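Local coordinates for protein XRE family transcriptional regulator (Pseudomonas putida, PDB 6F8H) that is the antitoxin GraA, a HigA-like helix-turn-helix protein that probably neutralises the toxin GraT and binds operator DNA to regulate its own operon, at residues 14-19 against 51-56; 40-45 against 62-67. All blocks are in the same frame, centred on the assembly; numbering follows the deposited sequence.

Contact 1 of 2, residues 14-19 against 51-56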
# COMPACT_ATOMS: atom_id res chain seq x y z
N PRO A 14 -10.23 4.70 -10.88
CA PRO A 14 -9.63 3.93 -9.79
C PRO A 14 -10.39 2.62 -9.56
O PRO A 14 -11.62 2.64 -9.51
CB PRO A 14 -9.78 4.86 -8.58
CG PRO A 14 -9.90 6.22 -9.14
CD PRO A 14 -10.55 6.08 -10.49
N ILE A 15 -9.67 1.51 -9.44
CA ILE A 15 -10.31 0.22 -9.16
C ILE A 15 -10.06 -0.25 -7.72
O ILE A 15 -8.96 -0.67 -7.37
CB ILE A 15 -9.81 -0.87 -10.11
CG1 ILE A 15 -9.93 -0.39 -11.56
CG2 ILE A 15 -10.59 -2.15 -9.88
CD1 ILE A 15 -11.37 -0.08 -11.98
N HIS A 16 -11.09 -0.18 -6.88
CA HIS A 16 -10.95 -0.67 -5.52
C HIS A 16 -10.80 -2.20 -5.50
O HIS A 16 -11.49 -2.90 -6.23
CB HIS A 16 -12.13 -0.23 -4.66
CG HIS A 16 -11.88 -0.33 -3.19
ND1 HIS A 16 -11.97 -1.52 -2.51
CD2 HIS A 16 -11.51 0.60 -2.29
CE1 HIS A 16 -11.68 -1.32 -1.23
NE2 HIS A 16 -11.40 -0.04 -1.07
N PRO A 17 -9.89 -2.72 -4.67
CA PRO A 17 -9.74 -4.17 -4.54
C PRO A 17 -11.06 -4.87 -4.26
O PRO A 17 -11.27 -6.00 -4.71
CB PRO A 17 -8.77 -4.33 -3.35
CG PRO A 17 -7.97 -3.06 -3.37
CD PRO A 17 -8.91 -1.98 -3.84
N GLY A 18 -11.97 -4.19 -3.57
CA GLY A 18 -13.27 -4.77 -3.28
C GLY A 18 -14.07 -5.01 -4.55
O GLY A 18 -14.87 -5.94 -4.64
N GLU A 19 -13.85 -4.17 -5.55
CA GLU A 19 -14.52 -4.38 -6.84
C GLU A 19 -14.05 -5.70 -7.46
O GLU A 19 -14.86 -6.49 -7.95
CB GLU A 19 -14.27 -3.21 -7.80
CG GLU A 19 -14.81 -3.43 -9.22
CD GLU A 19 -14.64 -2.21 -10.13
OE1 GLU A 19 -15.00 -1.10 -9.71
OE2 GLU A 19 -14.13 -2.36 -11.26
N LEU A 51 -15.97 -5.26 0.43
CA LEU A 51 -16.91 -5.51 -0.67
C LEU A 51 -17.67 -4.26 -1.10
O LEU A 51 -17.99 -4.09 -2.29
CB LEU A 51 -17.90 -6.61 -0.26
CG LEU A 51 -17.36 -8.05 -0.14
CD1 LEU A 51 -18.42 -9.00 0.39
CD2 LEU A 51 -16.81 -8.55 -1.48
N ARG A 52 -17.98 -3.38 -0.15
CA ARG A 52 -18.66 -2.12 -0.44
C ARG A 52 -17.64 -1.04 -0.79
O ARG A 52 -17.99 0.12 -1.04
CB ARG A 52 -19.52 -1.67 0.74
CG ARG A 52 -18.71 -1.33 1.98
CD ARG A 52 -19.59 -1.05 3.20
NE ARG A 52 -19.96 0.35 3.32
CZ ARG A 52 -21.21 0.81 3.22
NH1 ARG A 52 -22.21 -0.04 3.01
NH2 ARG A 52 -21.45 2.11 3.34
N GLU A 53 -16.37 -1.43 -0.83
CA GLU A 53 -15.26 -0.56 -1.23
C GLU A 53 -15.08 0.59 -0.27
O GLU A 53 -14.63 1.66 -0.66
CB GLU A 53 -15.48 -0.03 -2.65
CG GLU A 53 -15.64 -1.14 -3.66
CD GLU A 53 -15.96 -0.65 -5.07
OE1 GLU A 53 -15.48 0.45 -5.47
OE2 GLU A 53 -16.67 -1.38 -5.78
N ARG A 54 -15.42 0.36 1.00
CA ARG A 54 -15.24 1.37 2.03
C ARG A 54 -13.88 1.25 2.72
O ARG A 54 -13.22 2.26 2.98
CB ARG A 54 -16.35 1.28 3.07
CG ARG A 54 -16.17 2.19 4.28
N GLY A 55 -13.48 0.03 3.04
CA GLY A 55 -12.24 -0.16 3.78
C GLY A 55 -11.18 -0.74 2.87
O GLY A 55 -11.51 -1.47 1.93
N GLY A 56 -9.92 -0.42 3.14
CA GLY A 56 -8.82 -0.90 2.31
C GLY A 56 -8.39 -2.30 2.71
O GLY A 56 -8.87 -2.86 3.69
O HOH W 1 -13.54 0.67 -7.66
O HOH W 2 -17.20 -0.67 -8.17
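The imidazole of His-16 lies against the backbone and inner side chain of Glu-53, and this is the tight half of the contact. Glu-53 CA stands 3.7 Å from the centroid of the His-16 ring and only 12° off the ring normal, a CH-pi contact over the face, while the CD atom of Pro-17 covers the opposite face nearer the rim. At the ring edge, close to the plane, His-16 CE1 comes within 3.2 Å of Gly-55 O. CG is anti to the backbone N (chi1 -163°), which carries the ring over Glu-53. His-16 ND1 accepts from Gly-18 N at 2.9 Å, the donor close to the ring plane and the N-H...N angle 161°. His-16 holds the N-cap position of helix 17-29, and this is its capping bond. Glu-53, with positive phi, closes helix 44-51 in a Schellman motif, so the start of helix 17-29 packs on the end of helix 44-51 in this helix-turn-helix fold. Beyond CG the Glu-53 chain runs extended past His-16 CB to the looser, hydrated side. There Glu-53 OE2 and Glu-19 OE1 are 4.3 Å apart, like charges with water 2 between them, donating to Glu-19 OE1 at 2.7 Å. Water 1 accepts from His-16 N at 2.7 Å. Salt bridges from Arg-13 to Glu-19 and from Arg-22 to Glu-53 would offset the carboxylate repulsion.

Contact 2 of 2, residues 40-45 against 62-67; sequences LGVATP and ALRLSI
Arg-64 lays its aliphatic chain across the carbonyl end of Leu-40 and against Val-42, with Val-42 CG1 3.6 Å from Arg-64 CD. The chain is extended from CG to NE, and the Arg-64 and Val-42 side chains run past each other in opposite directions. At its end, Arg-64 NH1 donates to Leu-40 O at 2.9 Å, with an N-H...O angle of 148°. NH1 lies in the carbonyl plane with a C=O...N angle of 151°. The oxygen, for its part, is tilted 16° from the guanidinium plane. Gly-41 O sits over one guanidinium face, 3.7 Å from Arg-64 NH1.

The acceptor belongs to the last turn of helix 33-40. Gly-41, at positive phi, is the C' residue of a Schellman motif there, and a side chain at this position would point toward Arg-64 and come tight against NH1. The side-chain bond thus reaches a carbonyl at the C-terminal end of the helix, where the helix dipole would be expected to suit a cationic donor.

Beside the guanidinium bond, Leu-40 packs on the backbone of Arg-64 and on Leu-65. Leu-40 CG is anti to the carbonyl carbon, and its CD2 lies 3.6 Å from Arg-64 O and 4.0 Å from Leu-65 CD2, the two leucines crossing obliquely.

A salt bridge from Arg-64 NE to Asp-60, one turn earlier, also holds the guanidinium, and NH1 has a further hydrogen bond to Ser-99 OG of the second subunit. Within the helix-turn-helix region, segment 40-45 carries the turn, residues 41-43, between helices 33-40 and 44-51. Leu-40 and Val-42 also touch Met-61 of helix 59-69 and Val-47 of helix 44-51, while Leu-65 reaches Trp-76 of helix 73-99.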
# COMPACT_ATOMS: atom_id res chain seq x y z
N LEU A 40 -11.69 -16.62 5.95
CA LEU A 40 -10.59 -15.68 6.19
C LEU A 40 -10.11 -15.63 7.64
O LEU A 40 -9.01 -15.15 7.92
CB LEU A 40 -11.00 -14.26 5.78
CG LEU A 40 -11.18 -14.00 4.28
CD1 LEU A 40 -11.66 -12.55 4.02
CD2 LEU A 40 -9.88 -14.28 3.55
N GLY A 41 -10.95 -16.11 8.56
CA GLY A 41 -10.67 -15.98 9.98
C GLY A 41 -10.79 -14.53 10.47
O GLY A 41 -10.08 -14.14 11.38
N VAL A 42 -11.65 -13.74 9.83
CA VAL A 42 -11.90 -12.36 10.24
C VAL A 42 -13.38 -12.14 10.52
O VAL A 42 -14.21 -13.01 10.27
CB VAL A 42 -11.44 -11.31 9.17
CG1 VAL A 42 -10.00 -11.54 8.76
CG2 VAL A 42 -12.37 -11.33 7.94
N ALA A 43 -13.70 -10.95 11.03
CA ALA A 43 -15.08 -10.58 11.35
C ALA A 43 -15.82 -10.21 10.07
O ALA A 43 -15.24 -9.61 9.18
CB ALA A 43 -15.10 -9.42 12.35
N THR A 44 -17.10 -10.55 10.00
CA THR A 44 -17.88 -10.23 8.81
C THR A 44 -17.88 -8.73 8.44
O THR A 44 -17.78 -8.43 7.25
CB THR A 44 -19.33 -10.73 8.96
OG1 THR A 44 -19.32 -12.09 9.38
CG2 THR A 44 -20.08 -10.65 7.62
N PRO A 45 -17.99 -7.81 9.42
CA PRO A 45 -17.99 -6.38 9.06
C PRO A 45 -16.76 -5.93 8.28
O PRO A 45 -16.89 -5.07 7.41
CB PRO A 45 -18.03 -5.68 10.43
CG PRO A 45 -18.85 -6.59 11.25
CD PRO A 45 -18.36 -7.98 10.84
N ALA A 62 -4.42 -9.20 3.09
CA ALA A 62 -3.92 -9.66 1.81
C ALA A 62 -3.33 -11.08 1.91
O ALA A 62 -3.50 -11.89 1.00
CB ALA A 62 -2.91 -8.70 1.28
N LEU A 63 -2.63 -11.36 3.00
CA LEU A 63 -2.12 -12.70 3.28
C LEU A 63 -3.25 -13.70 3.46
O LEU A 63 -3.22 -14.80 2.90
CB LEU A 63 -1.23 -12.68 4.53
CG LEU A 63 0.11 -11.95 4.40
CD1 LEU A 63 0.91 -12.00 5.68
CD2 LEU A 63 0.91 -12.56 3.26
N ARG A 64 -4.25 -13.30 4.26
CA ARG A 64 -5.45 -14.12 4.47
C ARG A 64 -6.16 -14.41 3.15
O ARG A 64 -6.53 -15.55 2.88
CB ARG A 64 -6.40 -13.43 5.47
CG ARG A 64 -5.78 -13.33 6.88
CD ARG A 64 -6.65 -12.64 7.93
NE ARG A 64 -6.00 -12.69 9.24
CZ ARG A 64 -6.10 -13.73 10.08
NH1 ARG A 64 -6.84 -14.78 9.76
NH2 ARG A 64 -5.46 -13.71 11.24
N LEU A 65 -6.33 -13.38 2.33
CA LEU A 65 -7.02 -13.57 1.04
C LEU A 65 -6.26 -14.52 0.10
O LEU A 65 -6.85 -15.37 -0.58
CB LEU A 65 -7.24 -12.21 0.36
CG LEU A 65 -8.37 -11.35 0.94
CD1 LEU A 65 -8.20 -9.87 0.57
CD2 LEU A 65 -9.67 -11.85 0.40
N SER A 66 -4.94 -14.37 0.08
CA SER A 66 -4.10 -15.19 -0.79
C SER A 66 -4.22 -16.68 -0.44
O SER A 66 -4.30 -17.53 -1.32
CB SER A 66 -2.64 -14.75 -0.69
OG SER A 66 -2.09 -15.09 0.56
N ILE A 67 -4.22 -16.99 0.86
CA ILE A 67 -4.42 -18.38 1.27
C ILE A 67 -5.83 -18.82 0.93
O ILE A 67 -6.04 -19.87 0.33
CB ILE A 67 -4.17 -18.57 2.78
CG1 ILE A 67 -2.70 -18.31 3.08
CG2 ILE A 67 -4.50 -20.00 3.18
CD1 ILE A 67 -2.36 -18.50 4.53

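How the contacts relate
From the N terminus, the chain first passes 14-19, at the start of helix 17-29, then 40-45, which carries the turn between helices 33-40 and 44-51. It next reaches 51-56, where contact 1 closes a loop of 31 intervening residues, 25 of them helical. Continuing into helix 59-69, it meets 62-67, and contact 2 closes a shorter loop of 16 residues. Because the segments alternate, the two closures cross, and the two loops share most of helix 44-51. The centres of contacts 1 and 2 lie 15 Å apart; the nearest atoms of contacts 1 and 2 are about 6 Å apart, without touching. Contact 1 ties the N-terminal arm to the end of helix 44-51; contact 2 ties the preceding turn to helix 59-69, beside the second subunit.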